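Local coordinates for uncharacterized protein (Trypanosoma cruzi, PDB 6NEY) that probably recognises acetylated lysines, as bromodomains do, this chain being the bromodomain-containing N-terminal part of a longer protein likely involved in transcription, at residues R20-R24 with R104-A109; Q26-F31 with I101-F105. One frame throughout, in Å; residues are numbered along the deposited sequence.

Interaction 1 (R20-R24 with R104-A109); sequences RSLDR and RFEAFA
Where helix 12-21 gives way to the long loop that follows it, residues 20-24 run up against one flank of helix 97-124. D23 N is hydrogen-bonded to R20 O (3.0 Å), keeping the backbone tightly coiled through L22; beyond it D23 and R24 straighten out (R24 phi/psi -97/132). The two backbones come closest at L22 and A109, CA atoms 6.2 Å apart. L22 (m, t) fits into a hollow formed by F105, F108 and A109: L22 CB lies 4.1 Å from F105 CE1, L22 CD2 lies 3.9 Å from F108 CE2, and L22 CD1 lies 4.3 Å from A109 CB. Both phenylalanines use t rotamers, and their rings extend from the helix, about one turn apart, toward residues 20-24. The edge of F105 meets L22 O, 3.3 Å from CE1, while the edge of F108 faces S21 O and L22 CA, with CE2 3.7 Å from S21 O. R24 (m, t, m, then 179°) covers F108: its CD makes a CH-pi contact 3.7 Å from the ring centroid, and its guanidinium lies flat on the ring, planes at 14° and CZ 4.5 Å from the centroid. In the left-handed four-helix bundle of bromodomains, this joins the first helix to the last. No hydrogen bond crosses the contact; R24 meets F108 by off-centre cation-pi stacking while its NE forms a salt bridge with D27, so one arginine serves both an aromatic face and a carboxylate.

Interaction 2 (Q26-F31 with I101-F105); sequences QDEGLF and IAERF
Residues 26-31 open with the end of a 3-10 segment (26-27) and then reverse through a type I' beta turn from D27 to L30, closed by L30 N to D27 O (3.0 Å); E28 (51/41) and G29 (73/12) both have positive phi. The turn packs against one side of helix 97-124, so that D27 lies beside I101 (CA atoms 6.0 Å apart) and L30 beside A102 (8.0 Å). I101 (m, t) points into the turn: its CG2 sits 3.5 Å from D27 OD1 and 3.6 Å from L30 CD2, and its CD1 meets E28 OE1 at 3.7 Å, with L30 in the t, p conformation and E28 in p, t. This is the early part of the loop that, in the bromodomain fold, connects the first two helices of the bundle, here laid against the final helix. F31 (m, chi2 -68°) turns inward, and F105 (t, chi2 77°) comes to meet it in an offset stack, centroids 4.2 Å apart and planes at 16°, with F31 CE2 3.4 Å from F105 CD2. The rim of F31 abuts A102, CZ to CB 3.7 Å. D27 (m) holds OD2 3.6 Å from F105 CD1 and is salt-bridged to R24. At the exposed margin one water donates to Q26 OE1 (2.8 Å) and D27 OD1 (2.7 Å) and accepts from R104 NE (3.1 Å).

How the interactions relate
Interactions 1 and 2 follow one another along helix 97-124, their centres about 7 Å apart, and overlap at R104 and F105. The F105 ring belongs to both: L22 O of residues 20-24 approaches its edge, whereas F31 of residues 26-31 covers a face. A polar tie joins the loop sides, R24 NE lying 2.9 Å from D27 OD2, so the arginine stacked in interaction 1 is paired with the aspartate whose other oxygen binds the water of interaction 2. V85 of helix 75-92 also touches F105. Neither contact includes a ligand; in bromodomains the acetyl-lysine pocket lies between the loops at one end of the bundle.

Interaction 1 (R20-R24 with R104-A109)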
loop_
_atom_site.group_PDB
_atom_site.type_symbol
_atom_site.label_atom_id
_atom_site.label_comp_id
_atom_site.label_asym_id
_atom_site.label_seq_id
_atom_site.Cartn_x
_atom_site.Cartn_y
_atom_site.Cartn_z
ATOM N N ARG A 20 -6.591 3.966 -2.736
ATOM C CA ARG A 20 -6.749 5.437 -2.759
ATOM C C ARG A 20 -7.070 5.904 -1.340
ATOM O O ARG A 20 -6.573 7.000 -0.940
ATOM C CB ARG A 20 -7.811 5.842 -3.782
ATOM C CG ARG A 20 -7.354 5.573 -5.210
ATOM C CD ARG A 20 -8.280 6.183 -6.247
ATOM N NE ARG A 20 -8.249 7.634 -6.163
ATOM C CZ ARG A 20 -7.164 8.373 -6.402
ATOM N N SER A 21 -7.823 5.088 -0.599
ATOM C CA SER A 21 -8.267 5.404 0.781
ATOM C C SER A 21 -7.040 5.488 1.694
ATOM O O SER A 21 -7.169 6.099 2.753
ATOM C CB SER A 21 -9.310 4.434 1.308
ATOM O OG SER A 21 -8.739 3.224 1.798
ATOM N N LEU A 22 -5.883 4.943 1.284
ATOM C CA LEU A 22 -4.665 4.944 2.139
ATOM C C LEU A 22 -3.905 6.264 1.991
ATOM O O LEU A 22 -3.008 6.510 2.812
ATOM C CB LEU A 22 -3.767 3.751 1.817
ATOM C CG LEU A 22 -4.454 2.388 1.849
ATOM C CD1 LEU A 22 -3.467 1.268 1.613
ATOM C CD2 LEU A 22 -5.214 2.159 3.153
ATOM N N ASP A 23 -4.247 7.103 1.008
ATOM C CA ASP A 23 -3.581 8.416 0.815
ATOM C C ASP A 23 -4.318 9.446 1.685
ATOM O O ASP A 23 -5.349 9.978 1.242
ATOM C CB ASP A 23 -3.526 8.785 -0.664
ATOM C CG ASP A 23 -2.734 10.040 -0.996
ATOM O OD1 ASP A 23 -1.863 10.445 -0.200
ATOM O OD2 ASP A 23 -2.995 10.600 -2.074
ATOM N N ARG A 24 -3.819 9.675 2.895
ATOM C CA ARG A 24 -4.425 10.589 3.889
ATOM C C ARG A 24 -3.731 11.945 3.812
ATOM O O ARG A 24 -2.496 12.050 3.839
ATOM C CB ARG A 24 -4.260 10.038 5.308
ATOM C CG ARG A 24 -4.803 8.629 5.489
ATOM C CD ARG A 24 -4.828 8.280 6.960
ATOM N NE ARG A 24 -3.482 8.217 7.542
ATOM C CZ ARG A 24 -3.223 7.953 8.813
ATOM N NH1 ARG A 24 -1.972 7.954 9.249
ATOM N NH2 ARG A 24 -4.219 7.710 9.649
ATOM N N ARG A 104 2.363 5.436 11.953
ATOM C CA ARG A 104 0.888 5.600 12.071
ATOM C C ARG A 104 0.232 5.113 10.769
ATOM O O ARG A 104 -0.866 4.489 10.825
ATOM C CB ARG A 104 0.508 7.050 12.371
ATOM C CG ARG A 104 0.830 7.518 13.782
ATOM C CD ARG A 104 0.171 8.863 14.041
ATOM N NE ARG A 104 0.659 9.907 13.154
ATOM C CZ ARG A 104 1.665 10.743 13.409
ATOM N NH1 ARG A 104 2.001 11.671 12.519
ATOM N NH2 ARG A 104 2.308 10.696 14.559
ATOM N N PHE A 105 0.843 5.426 9.624
ATOM C CA PHE A 105 0.348 5.047 8.279
ATOM C C PHE A 105 0.308 3.518 8.173
ATOM O O PHE A 105 -0.706 2.964 7.711
ATOM C CB PHE A 105 1.212 5.655 7.176
ATOM C CG PHE A 105 0.983 5.044 5.822
ATOM C CD1 PHE A 105 -0.142 5.375 5.087
ATOM C CD2 PHE A 105 1.880 4.122 5.285
ATOM C CE1 PHE A 105 -0.365 4.812 3.842
ATOM C CE2 PHE A 105 1.642 3.555 4.040
ATOM C CZ PHE A 105 0.529 3.905 3.322
ATOM N N GLU A 106 1.368 2.836 8.620
ATOM C CA GLU A 106 1.442 1.351 8.527
ATOM C C GLU A 106 0.274 0.754 9.331
ATOM O O GLU A 106 -0.421 -0.160 8.798
ATOM C CB GLU A 106 2.823 0.850 8.962
ATOM C CG GLU A 106 3.076 -0.624 8.679
ATOM C CD GLU A 106 4.381 -1.102 9.316
ATOM O OE1 GLU A 106 4.713 -0.628 10.429
ATOM O OE2 GLU A 106 5.077 -1.916 8.708
ATOM N N ALA A 107 0.015 1.294 10.523
ATOM C CA ALA A 107 -1.043 0.812 11.441
ATOM C C ALA A 107 -2.437 1.039 10.815
ATOM O O ALA A 107 -3.303 0.130 10.824
ATOM C CB ALA A 107 -0.894 1.498 12.772
ATOM N N PHE A 108 -2.645 2.228 10.261
ATOM C CA PHE A 108 -3.880 2.615 9.532
ATOM C C PHE A 108 -4.123 1.680 8.343
ATOM O O PHE A 108 -5.220 1.167 8.189
ATOM C CB PHE A 108 -3.793 4.069 9.075
ATOM C CG PHE A 108 -4.886 4.433 8.104
ATOM C CD1 PHE A 108 -6.185 4.580 8.554
ATOM C CD2 PHE A 108 -4.627 4.588 6.755
ATOM C CE1 PHE A 108 -7.210 4.905 7.681
ATOM C CE2 PHE A 108 -5.656 4.919 5.881
ATOM C CZ PHE A 108 -6.936 5.076 6.346
ATOM N N ALA A 109 -3.095 1.404 7.547
ATOM C CA ALA A 109 -3.189 0.574 6.328
ATOM C C ALA A 109 -3.575 -0.855 6.745
ATOM O O ALA A 109 -4.498 -1.426 6.154
ATOM C CB ALA A 109 -1.881 0.630 5.587
#

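Interaction 2 (Q26-F31 with I101-F105)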
loop_
_atom_site.group_PDB
_atom_site.type_symbol
_atom_site.label_atom_id
_atom_site.label_comp_id
_atom_site.label_asym_id
_atom_site.label_seq_id
_atom_site.Cartn_x
_atom_site.Cartn_y
_atom_site.Cartn_z
ATOM N N GLN A 26 -3.287 13.998 6.164
ATOM C CA GLN A 26 -2.465 14.159 7.397
ATOM C C GLN A 26 -1.050 13.601 7.178
ATOM O O GLN A 26 -0.125 13.995 7.926
ATOM C CB GLN A 26 -3.152 13.507 8.602
ATOM C CG GLN A 26 -3.256 12.001 8.503
ATOM C CD GLN A 26 -3.695 11.405 9.809
ATOM O OE1 GLN A 26 -2.878 11.207 10.716
ATOM N NE2 GLN A 26 -4.982 11.121 9.884
ATOM N N ASP A 27 -0.865 12.719 6.188
ATOM C CA ASP A 27 0.436 12.042 5.925
ATOM C C ASP A 27 1.288 12.854 4.935
ATOM O O ASP A 27 2.415 12.388 4.605
ATOM C CB ASP A 27 0.205 10.602 5.465
ATOM C CG ASP A 27 -0.455 9.694 6.487
ATOM O OD1 ASP A 27 -0.394 10.009 7.710
ATOM O OD2 ASP A 27 -1.063 8.696 6.050
ATOM N N GLU A 28 0.794 14.035 4.504
ATOM C CA GLU A 28 1.567 15.090 3.787
ATOM C C GLU A 28 2.314 14.483 2.593
ATOM O O GLU A 28 3.468 14.904 2.313
ATOM C CB GLU A 28 2.481 15.919 4.699
ATOM C CG GLU A 28 3.567 15.160 5.424
ATOM C CD GLU A 28 4.460 16.057 6.272
ATOM O OE1 GLU A 28 4.023 16.446 7.362
ATOM O OE2 GLU A 28 5.595 16.383 5.827
ATOM N N GLY A 29 1.646 13.579 1.883
ATOM C CA GLY A 29 2.078 13.063 0.580
ATOM C C GLY A 29 3.260 12.115 0.703
ATOM O O GLY A 29 3.844 11.795 -0.322
ATOM N N LEU A 30 3.603 11.683 1.915
ATOM C CA LEU A 30 4.826 10.880 2.156
ATOM C C LEU A 30 4.791 9.625 1.275
ATOM O O LEU A 30 5.818 9.294 0.695
ATOM C CB LEU A 30 4.890 10.546 3.647
ATOM C CG LEU A 30 6.111 9.792 4.157
ATOM C CD1 LEU A 30 7.421 10.436 3.705
ATOM C CD2 LEU A 30 6.053 9.749 5.687
ATOM N N PHE A 31 3.632 8.979 1.137
ATOM C CA PHE A 31 3.503 7.697 0.406
ATOM C C PHE A 31 2.821 7.903 -0.946
ATOM O O PHE A 31 2.675 6.915 -1.677
ATOM C CB PHE A 31 2.822 6.669 1.320
ATOM C CG PHE A 31 3.627 6.464 2.574
ATOM C CD1 PHE A 31 4.867 5.849 2.500
ATOM C CD2 PHE A 31 3.196 6.966 3.794
ATOM C CE1 PHE A 31 5.642 5.677 3.639
ATOM C CE2 PHE A 31 3.991 6.823 4.922
ATOM C CZ PHE A 31 5.201 6.179 4.843
ATOM N N ILE A 101 4.903 9.544 11.121
ATOM C CA ILE A 101 3.839 9.383 10.097
ATOM C C ILE A 101 3.909 7.960 9.551
ATOM O O ILE A 101 2.877 7.355 9.408
ATOM C CB ILE A 101 3.967 10.431 8.981
ATOM C CG1 ILE A 101 3.604 11.827 9.499
ATOM C CG2 ILE A 101 3.129 10.017 7.779
ATOM C CD1 ILE A 101 3.997 12.957 8.548
ATOM N N ALA A 102 5.089 7.470 9.176
ATOM C CA ALA A 102 5.213 6.130 8.554
ATOM C C ALA A 102 4.602 5.070 9.479
ATOM O O ALA A 102 3.857 4.188 8.969
ATOM C CB ALA A 102 6.646 5.793 8.241
ATOM N N GLU A 103 4.904 5.124 10.774
ATOM C CA GLU A 103 4.421 4.077 11.729
ATOM C C GLU A 103 2.895 4.218 11.906
ATOM O O GLU A 103 2.194 3.171 11.938
ATOM C CB GLU A 103 5.130 4.117 13.090
ATOM C CG GLU A 103 4.809 2.870 13.905
ATOM C CD GLU A 103 5.534 2.706 15.229
ATOM O OE1 GLU A 103 6.166 3.669 15.689
ATOM O OE2 GLU A 103 5.387 1.616 15.824
ATOM N N ARG A 104 2.363 5.436 11.953
ATOM C CA ARG A 104 0.888 5.600 12.071
ATOM C C ARG A 104 0.232 5.113 10.769
ATOM O O ARG A 104 -0.866 4.489 10.825
ATOM C CB ARG A 104 0.508 7.050 12.371
ATOM C CG ARG A 104 0.830 7.518 13.782
ATOM C CD ARG A 104 0.171 8.863 14.041
ATOM N NE ARG A 104 0.659 9.907 13.154
ATOM C CZ ARG A 104 1.665 10.743 13.409
ATOM N NH1 ARG A 104 2.001 11.671 12.519
ATOM N NH2 ARG A 104 2.308 10.696 14.559
ATOM N N PHE A 105 0.843 5.426 9.624
ATOM C CA PHE A 105 0.348 5.047 8.279
ATOM C C PHE A 105 0.308 3.518 8.173
ATOM O O PHE A 105 -0.706 2.964 7.711
ATOM C CB PHE A 105 1.212 5.655 7.176
ATOM C CG PHE A 105 0.983 5.044 5.822
ATOM C CD1 PHE A 105 -0.142 5.375 5.087
ATOM C CD2 PHE A 105 1.880 4.122 5.285
ATOM C CE1 PHE A 105 -0.365 4.812 3.842
ATOM C CE2 PHE A 105 1.642 3.555 4.040
ATOM C CZ PHE A 105 0.529 3.905 3.322
HETATM O O HOH W 1 -0.184 10.757 10.326
#